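Local coordinates for protein MGS-M5 (Unidentified, PDB 4Q3N) that probably catalyses the NAD-dependent interconversion of L-lactate and pyruvate, as an L-lactate dehydrogenase with a Rossmann-type nucleotide-binding domain, at residues G190-I194 and A195-D199; I204-E207 and D208-H211. All coordinates share one frame; numbering follows the deposited sequence.

Contact 1: residues G190-I194 and A195-D199; sequences GAKPI and ADVID. With NA (sodium ion), chain B; ACT (acetate ion), chain E.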
ATOM      1  N   GLY A 190     -11.400   7.457  19.481  1.00 32.98           N
ATOM      2  CA  GLY A 190     -11.540   6.014  19.612  1.00 38.34           C
ATOM      3  C   GLY A 190     -13.036   5.793  19.792  1.00 43.53           C
ATOM      4  O   GLY A 190     -13.836   6.152  18.931  1.00 53.83           O
ATOM      5  N   ALA A 191     -13.438   5.285  20.941  1.00 39.64           N
ATOM      6  CA  ALA A 191     -14.872   5.127  21.190  1.00 37.19           C
ATOM      7  C   ALA A 191     -15.331   6.085  22.305  1.00 34.84           C
ATOM      8  O   ALA A 191     -16.468   6.053  22.731  1.00 36.39           O
ATOM      9  CB  ALA A 191     -15.166   3.690  21.568  1.00 37.45           C
ATOM     10  N   LYS A 192     -14.410   6.887  22.799  1.00 32.15           N
ATOM     11  CA  LYS A 192     -14.610   7.683  24.007  1.00 30.76           C
ATOM     12  C   LYS A 192     -15.134   9.096  23.714  1.00 30.23           C
ATOM     13  O   LYS A 192     -14.480   9.845  23.007  1.00 30.51           O
ATOM     14  CB  LYS A 192     -13.274   7.773  24.750  1.00 30.73           C
ATOM     15  CG  LYS A 192     -13.253   8.649  25.987  1.00 30.33           C
ATOM     16  CD  LYS A 192     -12.016   8.378  26.864  1.00 30.60           C
ATOM     17  CE  LYS A 192     -12.057   9.227  28.148  1.00 31.32           C
ATOM     18  NZ  LYS A 192     -10.764   9.117  28.912  1.00 31.63           N
ATOM     19  N   PRO A 193     -16.312   9.474  24.263  1.00 31.39           N
ATOM     20  CA  PRO A 193     -16.854  10.819  23.968  1.00 30.57           C
ATOM     21  C   PRO A 193     -15.857  11.925  24.300  1.00 29.77           C
ATOM     22  O   PRO A 193     -15.111  11.830  25.299  1.00 29.56           O
ATOM     23  CB  PRO A 193     -18.088  10.912  24.881  1.00 31.47           C
ATOM     24  CG  PRO A 193     -18.497   9.450  25.115  1.00 33.65           C
ATOM     25  CD  PRO A 193     -17.177   8.715  25.183  1.00 31.94           C
ATOM     26  N   ILE A 194     -15.843  12.986  23.492  1.00 29.59           N
ATOM     27  CA  ILE A 194     -14.887  14.065  23.707  1.00 27.78           C
ATOM     28  C   ILE A 194     -15.031  14.709  25.081  1.00 30.56           C
ATOM     29  O   ILE A 194     -14.043  15.213  25.646  1.00 31.78           O
ATOM     30  CB  ILE A 194     -15.027  15.185  22.612  1.00 38.09           C
ATOM     31  CG1 ILE A 194     -13.852  16.153  22.658  1.00 38.20           C
ATOM     32  CG2 ILE A 194     -16.315  16.009  22.812  1.00 39.18           C
ATOM     33  CD1 ILE A 194     -12.546  15.537  22.312  1.00 37.38           C
ATOM     34  N   ALA A 195     -16.249  14.762  25.622  1.00 35.39           N
ATOM     35  CA  ALA A 195     -16.403  15.407  26.940  1.00 36.75           C
ATOM     36  C   ALA A 195     -15.620  14.613  27.977  1.00 36.10           C
ATOM     37  O   ALA A 195     -15.027  15.171  28.906  1.00 35.38           O
ATOM     38  CB  ALA A 195     -17.890  15.507  27.352  1.00 37.33           C
ATOM     39  N   ASP A 196     -15.641  13.287  27.828  1.00 34.03           N
ATOM     40  CA  ASP A 196     -14.895  12.425  28.755  1.00 35.84           C
ATOM     41  C   ASP A 196     -13.391  12.588  28.568  1.00 32.61           C
ATOM     42  O   ASP A 196     -12.637  12.529  29.527  1.00 34.02           O
ATOM     43  CB  ASP A 196     -15.270  10.953  28.567  1.00 37.13           C
ATOM     44  CG  ASP A 196     -16.716  10.672  28.897  1.00 39.95           C
ATOM     45  OD1 ASP A 196     -17.378  11.555  29.478  1.00 40.65           O
ATOM     46  OD2 ASP A 196     -17.175   9.545  28.591  1.00 40.37           O
ATOM     47  N   VAL A 197     -12.965  12.770  27.330  1.00 31.76           N
ATOM     48  CA  VAL A 197     -11.541  13.010  27.029  1.00 31.28           C
ATOM     49  C   VAL A 197     -11.076  14.269  27.719  1.00 31.77           C
ATOM     50  O   VAL A 197     -10.078  14.257  28.430  1.00 32.36           O
ATOM     51  CB  VAL A 197     -11.285  13.091  25.534  1.00 30.00           C
ATOM     52  CG1 VAL A 197      -9.838  13.445  25.277  1.00 29.56           C
ATOM     53  CG2 VAL A 197     -11.611  11.691  24.872  1.00 28.59           C
ATOM     54  N   ILE A 198     -11.841  15.345  27.571  1.00 33.76           N
ATOM     55  CA  ILE A 198     -11.559  16.599  28.302  1.00 35.63           C
ATOM     56  C   ILE A 198     -11.452  16.412  29.794  1.00 38.06           C
ATOM     57  O   ILE A 198     -10.551  16.943  30.453  1.00 37.17           O
ATOM     58  CB  ILE A 198     -12.657  17.629  27.992  1.00 38.52           C
ATOM     59  CG1 ILE A 198     -12.563  17.989  26.509  1.00 38.75           C
ATOM     60  CG2 ILE A 198     -12.521  18.869  28.874  1.00 40.20           C
ATOM     61  CD1 ILE A 198     -13.604  18.982  26.056  1.00 40.16           C
ATOM     62  N   ASP A 199     -12.370  15.644  30.366  1.00 41.65           N
ATOM     63  CA  ASP A 199     -12.279  15.433  31.821  1.00 44.97           C
ATOM     64  C   ASP A 199     -11.049  14.651  32.228  1.00 42.82           C
ATOM     65  O   ASP A 199     -10.543  14.830  33.317  1.00 42.76           O
ATOM     66  CB  ASP A 199     -13.514  14.710  32.359  1.00 53.91           C
ATOM     67  CG  ASP A 199     -14.733  15.604  32.410  1.00 59.19           C
ATOM     68  OD1 ASP A 199     -14.569  16.848  32.362  1.00 60.63           O
ATOM     69  OD2 ASP A 199     -15.851  15.057  32.484  1.00 63.55           O
TER
HETATM   70 NA    NA B 401      -8.900  18.583  30.413  1.00 37.28          NA
HETATM   71  C   ACT E 404      -7.790   9.378  26.408  1.00 34.34           C
HETATM   72  O   ACT E 404      -8.908   9.757  26.871  1.00 35.47           O
HETATM   73  OXT ACT E 404      -6.935   8.983  27.248  1.00 32.85           O
HETATM   74  CH3 ACT E 404      -7.437   9.425  24.949  1.00 33.52           C
HETATM   75  O   HOH W   1      -8.316  17.723  32.888  1.00 48.47           O
HETATM   76  O   HOH W   2     -10.364  20.056  31.488  1.00 37.55           O
HETATM   77  O   HOH W   3      -7.495  20.490  30.943  1.00 50.68           O

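Contact 2: residues I204-E207 and D208-H211; sequences ISFE and DLEH. With NA (sodium ion), chain B.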
ATOM      1  N   ILE A 204      -6.219  18.734  27.150  1.00 36.46           N
ATOM      2  CA  ILE A 204      -7.271  19.409  26.384  1.00 33.67           C
ATOM      3  C   ILE A 204      -8.389  19.884  27.324  1.00 35.64           C
ATOM      4  O   ILE A 204      -8.811  19.176  28.237  1.00 34.39           O
ATOM      5  CB  ILE A 204      -7.827  18.529  25.244  1.00 31.99           C
ATOM      6  CG1 ILE A 204      -8.682  19.358  24.280  1.00 30.40           C
ATOM      7  CG2 ILE A 204      -8.570  17.260  25.771  1.00 29.83           C
ATOM      8  CD1 ILE A 204      -8.801  18.705  22.856  1.00 28.06           C
ATOM      9  N   SER A 205      -8.806  21.137  27.122  1.00 35.84           N
ATOM     10  CA  SER A 205      -9.825  21.747  27.970  0.50 37.08           C
ATOM     11  C   SER A 205     -10.962  22.309  27.121  1.00 37.59           C
ATOM     12  O   SER A 205     -10.848  22.422  25.900  1.00 35.25           O
ATOM     13  CB  SER A 205      -9.231  22.879  28.840  0.50 38.14           C
ATOM     14  OG  SER A 205      -8.169  22.436  29.667  0.50 39.07           O
ATOM     15  N   PHE A 206     -12.056  22.682  27.779  1.00 43.11           N
ATOM     16  CA  PHE A 206     -13.175  23.343  27.098  1.00 47.30           C
ATOM     17  C   PHE A 206     -12.714  24.568  26.292  1.00 45.71           C
ATOM     18  O   PHE A 206     -13.163  24.767  25.173  1.00 44.11           O
ATOM     19  CB  PHE A 206     -14.242  23.723  28.129  1.00 54.31           C
ATOM     20  CG  PHE A 206     -15.530  24.200  27.530  1.00 59.27           C
ATOM     21  CD1 PHE A 206     -16.498  23.285  27.101  1.00 63.87           C
ATOM     22  CD2 PHE A 206     -15.805  25.575  27.425  1.00 61.38           C
ATOM     23  CE1 PHE A 206     -17.722  23.741  26.545  1.00 62.92           C
ATOM     24  CE2 PHE A 206     -17.013  26.040  26.877  1.00 63.66           C
ATOM     25  CZ  PHE A 206     -17.974  25.134  26.436  1.00 63.72           C
ATOM     26  N   GLU A 207     -11.780  25.366  26.824  1.00 47.78           N
ATOM     27  CA  GLU A 207     -11.316  26.578  26.122  1.00 49.41           C
ATOM     28  C   GLU A 207     -10.630  26.263  24.826  1.00 45.04           C
ATOM     29  O   GLU A 207     -10.648  27.069  23.888  1.00 42.98           O
ATOM     30  CB  GLU A 207     -10.346  27.392  26.987  1.00 57.06           C
ATOM     31  CG  GLU A 207     -10.982  27.992  28.231  1.00 64.21           C
ATOM     32  CD  GLU A 207     -11.315  26.945  29.296  1.00 71.48           C
ATOM     33  OE1 GLU A 207     -10.462  26.064  29.572  1.00 72.44           O
ATOM     34  OE2 GLU A 207     -12.436  27.010  29.859  1.00 78.96           O
ATOM     35  N   ASP A 208     -10.009  25.088  24.765  1.00 41.15           N
ATOM     36  CA  ASP A 208      -9.278  24.733  23.569  1.00 38.73           C
ATOM     37  C   ASP A 208     -10.239  24.520  22.407  1.00 36.05           C
ATOM     38  O   ASP A 208      -9.852  24.646  21.238  1.00 33.31           O
ATOM     39  CB  ASP A 208      -8.428  23.450  23.813  1.00 35.93           C
ATOM     40  CG  ASP A 208      -7.402  23.653  24.899  1.00 39.41           C
ATOM     41  OD1 ASP A 208      -6.872  24.808  25.038  1.00 38.42           O
ATOM     42  OD2 ASP A 208      -7.152  22.683  25.639  1.00 39.21           O
ATOM     43  N   LEU A 209     -11.481  24.148  22.727  1.00 36.21           N
ATOM     44  CA  LEU A 209     -12.432  23.753  21.699  1.00 34.67           C
ATOM     45  C   LEU A 209     -12.775  24.955  20.822  1.00 33.61           C
ATOM     46  O   LEU A 209     -12.812  24.853  19.613  1.00 33.25           O
ATOM     47  CB  LEU A 209     -13.721  23.186  22.313  1.00 37.16           C
ATOM     48  CG  LEU A 209     -13.557  21.883  23.120  1.00 39.32           C
ATOM     49  CD1 LEU A 209     -14.919  21.321  23.582  1.00 40.29           C
ATOM     50  CD2 LEU A 209     -12.750  20.870  22.341  1.00 37.90           C
ATOM     51  N   GLU A 210     -13.046  26.093  21.454  1.00 33.50           N
ATOM     52  CA  GLU A 210     -13.394  27.295  20.704  1.00 34.40           C
ATOM     53  C   GLU A 210     -12.190  27.716  19.886  1.00 31.90           C
ATOM     54  O   GLU A 210     -12.334  28.079  18.713  1.00 32.02           O
ATOM     55  CB  GLU A 210     -13.869  28.418  21.648  1.00 37.92           C
ATOM     56  CG  GLU A 210     -14.384  29.717  20.957  1.00 73.12           C
ATOM     57  CD  GLU A 210     -15.627  29.518  20.077  1.00 72.13           C
ATOM     58  OE1 GLU A 210     -16.325  28.478  20.186  1.00 71.85           O
ATOM     59  OE2 GLU A 210     -15.906  30.418  19.257  1.00 72.25           O
ATOM     60  N   HIS A 211     -10.993  27.589  20.459  1.00 31.92           N
ATOM     61  CA  HIS A 211      -9.785  27.920  19.710  1.00 32.29           C
ATOM     62  C   HIS A 211      -9.645  27.056  18.469  1.00 31.18           C
ATOM     63  O   HIS A 211      -9.324  27.535  17.386  1.00 30.92           O
ATOM     64  CB  HIS A 211      -8.543  27.738  20.551  1.00 34.34           C
ATOM     65  CG  HIS A 211      -7.297  28.023  19.786  1.00 36.22           C
ATOM     66  ND1 HIS A 211      -6.449  27.037  19.342  1.00 35.17           N
ATOM     67  CD2 HIS A 211      -6.777  29.184  19.341  1.00 35.97           C
ATOM     68  CE1 HIS A 211      -5.447  27.581  18.678  1.00 34.61           C
ATOM     69  NE2 HIS A 211      -5.629  28.886  18.655  1.00 38.13           N
TER
HETATM   70 NA    NA B 401      -8.900  18.583  30.413  1.00 37.28          NA
HETATM   71  O   HOH W   3      -7.495  20.490  30.943  1.00 50.68           O
HETATM   72  O   HOH W   4     -14.683  26.450  24.166  1.00 53.34           O
HETATM   73  O   HOH W   1      -8.316  17.723  32.888  1.00 48.47           O
HETATM   74  O   HOH W   2     -10.364  20.056  31.488  1.00 37.55           O

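Contact 1: residues G190-I194 and A195-D199
The carboxylate of Asp196 has the ring of Pro193 against one face. Pro193 CD comes within 3.5 Å of Asp196 OD2, and CB lies almost straight over that oxygen, on the same face of the carboxylate. OD2 is also hydrogen-bonded to a glycerol, probably from the crystallisation liquor. Lys192 passes Asp196 as an extended chain. With CG anti to the backbone N (chi1 176°), it runs obliquely across the start of the helix. Its CG meets Val197 CG2 at 3.6 Å, and its CE lies 3.7 Å from Asp196 CB. At the end of this chain, NZ gives a hydrogen bond to an oxygen of the bound acetate. The same amine bonds to Lys287 O of the second subunit, so the lysine reaches across the subunit interface.

Pro193 holds the N-cap position of helix 194-200. Its carbonyl O takes Val197 N at 3.1 Å, and Asp196 N more weakly. The next bond is nearly straight: Ile198 N meets Ile194 O at 2.9 Å, with an N-H...O angle of 176°. The carbonyl O of Ile198 binds the sodium ion at 2.3 Å.

The contact thus joins the outermost strand 192-193 of a small antiparallel sheet directly to helix 194-200. Ile194 packs back on Ala187, and Val197 packs on Ile204 ahead of helix 206-227.

Contact 2: residues I204-E207 and D208-H211
The backbone bends from the extended Ser205 into the first turn of helix 206-227, where Asp208 N bonds to Ser205 O at 3.0 Å and Leu209 N to Phe206 O at the same distance. The next bond, from His211 N to Glu207 O, is weak.

Asp208 turns its carboxylate back to the start of this turn. Its CG stands anti to the carbonyl carbon (chi1 -62°), which brings OD2 to 2.7 Å from Ser205 N. The N-H comes in from above the carboxylate plane, 39° out of it. This side-chain bond to the backbone three residues earlier is one half of a capping box. In this conformer of Ser205 the reciprocal bond is not made: Ser205 OG is turned toward a water of the sodium ion, and Asp208 N bonds to Ser205 O. The negative charge lies at the N-terminal end of the helix, where the helix dipole would probably stabilise it.

The peptide between Ile204 and Ser205 is gripped at both ends. Its N-H goes to Asp208, while Ile204 O binds the sodium ion at 2.3 Å. With an alanine at Asp208, Ser205 N would probably lose its side-chain acceptor and the sodium-binding peptide would be freer to turn.

Ile204 CG1 crosses near the carboxylate, 3.9 Å from OD2. Tyr160 of helix 147-161 packs against both Ile204 and Asp208. Farther round the turn, Leu209 CG lies 3.6 Å from Phe206 O, and its CD1 meets Phe206 CD1 at 4.3 Å, oblique to the ring.

In the fold
From the N terminus, the Rossmann-type domain comes first and both contacts lie in the C-terminal half. Contact 1 closes first, where strand 192-193 turns into helix 194-200. Contact 2 opens after it, at the start of helix 206-227. They are in series, neither nested nor crossed, with centres about 13 Å apart. The end of helix 194-200 and the loop after it bind the sodium ion: one carbonyl comes from each contact and a third from Met201 between them. Its three water ligands are shared by both contacts. The helices also pack directly, with Ile198 CD1 3.6 Å from Leu209 CD1. Contact 1 borders the second subunit, whereas contact 2 faces helix 147-161 of its own chain.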